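Local coordinates for aromatic-L-amino-acid decarboxylase (PDB 6EEW), which catalyses the pyridoxal 5'-phosphate-dependent decarboxylation of L-tryptophan to tryptamine and of L-5-hydroxytryptophan to serotonin, at residues K43-E46 with T47-V50; K402-E405 with E406-S410. All coordinates share one frame; numbering follows the deposited sequence.

Contact 1: residues K43-E46 with T47-V50; sequences KNVE and TYPV
Val45 O accepts the backbone N-H of Tyr48 at 2.8 Å, a bond that spans three residues, the i to i+3 spacing of a turn. The donor stands above the carbonyl plane, 56° out of it, and the bond is bent. One residue earlier, a hydrogen bond from Thr47 N to Asn44 O is less sure, because that nitrogen lies too close to a neighbour.

With CG set beside its own backbone N (chi1 -49°), Tyr48 lays its ring back against the turn. One face meets Val45 CA, 4.2 Å from the Tyr48 ring centroid and 24° off the normal, a CH-pi contact. Asn44 O lies over the same face, 3.8 Å from Tyr48 CE1 and displaced toward the rim. At the end of the ring, Tyr48 OH comes within 3.9 Å of Asn44 CB. Replacing the ring with an alanine side chain would probably leave Val45 CA and Asn44 O without the face that covers them and deprive the turn of its flat lid.

Glu46 stretches away in an extended chain, with CG anti to the backbone N, to form a salt bridge with Arg484 and a hydrogen bond with His481. Val45 suits its buried position, packing on Asn91 and Leu476. The chemistry implies a turn closed by main-chain bonds and covered by an aromatic face, while its acidic side chain ties it to helix 479-496.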
# COMPACT_ATOMS: atom_id res chain seq x y z
N LYS A 43 -25.79 0.09 -10.61
CA LYS A 43 -27.04 -0.28 -11.26
C LYS A 43 -26.98 -0.12 -12.77
O LYS A 43 -27.69 -0.83 -13.49
CB LYS A 43 -28.18 0.57 -10.70
CG LYS A 43 -29.52 0.37 -11.39
CD LYS A 43 -30.58 1.27 -10.79
CE LYS A 43 -31.06 0.77 -9.44
NZ LYS A 43 -32.24 1.56 -8.96
N ASN A 44 -26.15 0.79 -13.27
CA ASN A 44 -26.16 1.12 -14.69
C ASN A 44 -24.92 0.70 -15.46
O ASN A 44 -24.87 0.90 -16.68
CB ASN A 44 -26.40 2.62 -14.87
CG ASN A 44 -27.80 3.06 -14.42
OD1 ASN A 44 -28.80 2.38 -14.66
ND2 ASN A 44 -27.86 4.21 -13.75
N VAL A 45 -23.89 0.16 -14.80
CA VAL A 45 -22.60 -0.04 -15.47
C VAL A 45 -22.71 -1.00 -16.65
O VAL A 45 -21.99 -0.85 -17.65
CB VAL A 45 -21.53 -0.52 -14.47
CG1 VAL A 45 -21.97 -1.83 -13.83
CG2 VAL A 45 -20.18 -0.65 -15.16
N GLU A 46 -23.57 -2.03 -16.54
CA GLU A 46 -23.73 -2.95 -17.67
C GLU A 46 -24.08 -2.21 -18.94
O GLU A 46 -23.84 -2.72 -20.04
CB GLU A 46 -24.82 -3.98 -17.36
CG GLU A 46 -25.06 -4.97 -18.48
CD GLU A 46 -26.02 -6.09 -18.09
OE1 GLU A 46 -26.38 -6.19 -16.90
OE2 GLU A 46 -26.43 -6.86 -18.99
N THR A 47 -24.59 -0.99 -18.81
CA THR A 47 -24.97 -0.17 -19.95
C THR A 47 -23.77 0.48 -20.62
O THR A 47 -23.82 0.75 -21.83
CB THR A 47 -25.96 0.90 -19.49
OG1 THR A 47 -27.27 0.33 -19.37
CG2 THR A 47 -25.96 2.10 -20.44
N TYR A 48 -22.71 0.76 -19.88
CA TYR A 48 -21.59 1.45 -20.47
C TYR A 48 -20.74 0.48 -21.28
O TYR A 48 -20.74 -0.72 -21.02
CB TYR A 48 -20.72 2.09 -19.38
CG TYR A 48 -21.47 2.90 -18.34
CD1 TYR A 48 -22.67 3.53 -18.64
CD2 TYR A 48 -20.95 3.07 -17.07
CE1 TYR A 48 -23.35 4.26 -17.69
CE2 TYR A 48 -21.62 3.80 -16.11
CZ TYR A 48 -22.81 4.40 -16.42
OH TYR A 48 -23.48 5.14 -15.47
N PRO A 49 -20.01 0.97 -22.28
CA PRO A 49 -19.01 0.11 -22.92
C PRO A 49 -18.00 -0.35 -21.89
O PRO A 49 -17.53 0.45 -21.06
CB PRO A 49 -18.38 1.01 -23.99
CG PRO A 49 -18.69 2.41 -23.53
CD PRO A 49 -20.00 2.34 -22.81
N VAL A 50 -17.67 -1.64 -21.91
CA VAL A 50 -16.78 -2.18 -20.89
C VAL A 50 -15.40 -1.53 -21.00
O VAL A 50 -14.89 -0.93 -20.05
CB VAL A 50 -16.68 -3.71 -20.99
CG1 VAL A 50 -15.83 -4.26 -19.86
CG2 VAL A 50 -18.06 -4.33 -20.98

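Contact 2: residues K402-E405 with E406-S410; sequences KMFE and EWVRS
Glu405 OE2 takes two nitrogens of Arg409, NH2 at 2.9 Å and NE at 3.1 Å, both with the oxygen at the edge of the guanidinium and near its plane. NH2 meets it nearly along the C-O axis and NE from above the carboxylate plane; the two planes lie 48° apart. A longer salt bridge joins Lys402 NZ to Glu406 OE2 at 3.2 Å, where the bend at the end of the lysine chain (chi4 -65°) turns the ammonium to the acid.

Met403 and Trp407 run side by side, Met403 CG 3.3 Å from Trp407 CZ2, and SD makes an oblique Met-aromatic contact with the six-membered ring. Met403 O lies over one indole face, while Phe404 CE2 packs at 3.3 Å against Val408 CG2.

Beyond this shell, Arg420 engages Glu405 OE1, so both carboxylate oxygens are held. Trp486 meets the Trp407 ring with nearly parallel planes, Phe427 meets Phe404 edge-to-face, and Phe414 and Ile416 cover Val408. Charged Lys402, Glu406 and Arg409 suit exposed positions, apolar Phe404 and Val408 the buried side; Met403 and Trp407 lie between, packed on helix 479-496. Main-chain bonds such as Arg409 N to Glu405 O, 2.9 Å, complete an amphipathic alpha-helix with i to i+4 salt bridges.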
# COMPACT_ATOMS: atom_id res chain seq x y z
N LYS A 402 -17.17 -23.69 -15.83
CA LYS A 402 -17.31 -25.06 -16.34
C LYS A 402 -18.38 -25.12 -17.42
O LYS A 402 -18.20 -25.77 -18.45
CB LYS A 402 -17.64 -26.00 -15.18
CG LYS A 402 -17.49 -27.49 -15.46
CD LYS A 402 -17.73 -28.28 -14.18
CE LYS A 402 -17.53 -29.78 -14.37
NZ LYS A 402 -18.53 -30.36 -15.31
N MET A 403 -19.51 -24.45 -17.17
CA MET A 403 -20.56 -24.35 -18.17
C MET A 403 -20.05 -23.73 -19.47
O MET A 403 -20.33 -24.22 -20.57
CB MET A 403 -21.71 -23.54 -17.57
CG MET A 403 -22.97 -23.41 -18.39
SD MET A 403 -24.22 -22.50 -17.45
CE MET A 403 -23.45 -20.89 -17.31
N PHE A 404 -19.29 -22.62 -19.36
CA PHE A 404 -18.75 -21.99 -20.56
C PHE A 404 -17.79 -22.91 -21.31
O PHE A 404 -17.80 -22.97 -22.54
CB PHE A 404 -18.05 -20.67 -20.24
CG PHE A 404 -17.44 -20.03 -21.45
CD1 PHE A 404 -18.19 -19.17 -22.23
CD2 PHE A 404 -16.14 -20.32 -21.84
CE1 PHE A 404 -17.66 -18.59 -23.37
CE2 PHE A 404 -15.59 -19.75 -22.97
CZ PHE A 404 -16.35 -18.88 -23.74
N GLU A 405 -16.95 -23.63 -20.57
CA GLU A 405 -16.05 -24.59 -21.20
C GLU A 405 -16.84 -25.65 -21.95
O GLU A 405 -16.50 -26.00 -23.09
CB GLU A 405 -15.17 -25.26 -20.14
CG GLU A 405 -14.35 -26.41 -20.69
CD GLU A 405 -13.71 -27.24 -19.60
OE1 GLU A 405 -14.07 -27.05 -18.42
OE2 GLU A 405 -12.86 -28.09 -19.93
N GLU A 406 -17.91 -26.16 -21.34
CA GLU A 406 -18.73 -27.17 -21.99
C GLU A 406 -19.33 -26.64 -23.28
O GLU A 406 -19.31 -27.32 -24.31
CB GLU A 406 -19.83 -27.61 -21.03
CG GLU A 406 -19.28 -28.20 -19.74
CD GLU A 406 -20.37 -28.48 -18.72
OE1 GLU A 406 -21.56 -28.48 -19.10
OE2 GLU A 406 -20.03 -28.69 -17.54
N TRP A 407 -19.82 -25.40 -23.26
CA TRP A 407 -20.30 -24.77 -24.49
C TRP A 407 -19.20 -24.75 -25.55
O TRP A 407 -19.43 -25.13 -26.71
CB TRP A 407 -20.77 -23.34 -24.21
CG TRP A 407 -21.96 -23.25 -23.32
CD1 TRP A 407 -22.90 -24.22 -23.12
CD2 TRP A 407 -22.34 -22.14 -22.51
NE1 TRP A 407 -23.85 -23.77 -22.23
CE2 TRP A 407 -23.52 -22.50 -21.83
CE3 TRP A 407 -21.78 -20.88 -22.28
CZ2 TRP A 407 -24.16 -21.64 -20.95
CZ3 TRP A 407 -22.42 -20.02 -21.40
CH2 TRP A 407 -23.60 -20.41 -20.74
N VAL A 408 -17.99 -24.31 -25.18
CA VAL A 408 -16.91 -24.22 -26.15
C VAL A 408 -16.59 -25.58 -26.76
O VAL A 408 -16.40 -25.71 -27.98
CB VAL A 408 -15.66 -23.59 -25.52
CG1 VAL A 408 -14.47 -23.73 -26.46
CG2 VAL A 408 -15.91 -22.12 -25.19
N ARG A 409 -16.54 -26.63 -25.93
CA ARG A 409 -16.24 -27.96 -26.45
C ARG A 409 -17.30 -28.45 -27.42
O ARG A 409 -17.02 -29.29 -28.28
CB ARG A 409 -16.06 -28.98 -25.32
CG ARG A 409 -14.85 -28.72 -24.45
CD ARG A 409 -14.66 -29.84 -23.43
NE ARG A 409 -13.57 -29.58 -22.50
CZ ARG A 409 -12.29 -29.82 -22.77
NH1 ARG A 409 -11.95 -30.32 -23.95
NH2 ARG A 409 -11.36 -29.55 -21.87
N SER A 410 -18.54 -27.95 -27.30
CA SER A 410 -19.58 -28.36 -28.23
C SER A 410 -19.37 -27.79 -29.62
O SER A 410 -20.05 -28.22 -30.56
CB SER A 410 -20.96 -27.94 -27.72
OG SER A 410 -21.23 -28.52 -26.46

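In the fold
Both contacts are local and lie away from the active site, with centres about 26 Å apart. Contact 1 is a surface turn where helix 24-44 runs into the following loop, whereas contact 2 is partly buried in the last turns of helix 375-409. Helix 479-496 is their shared neighbour: contact 1 reaches it through polar bonds from Glu46 to His481 and Arg484, contact 2 mainly through Phe404 and Trp407 packing on Val482 and through the Trp407 and Trp486 rings. In contact 1 backbone bonds and one ring do the work; in contact 2 salt bridges border an apolar face. Dimer contacts also differ, since Lys43 pairs with Glu25 of the second subunit, while no other chain touches 402-410.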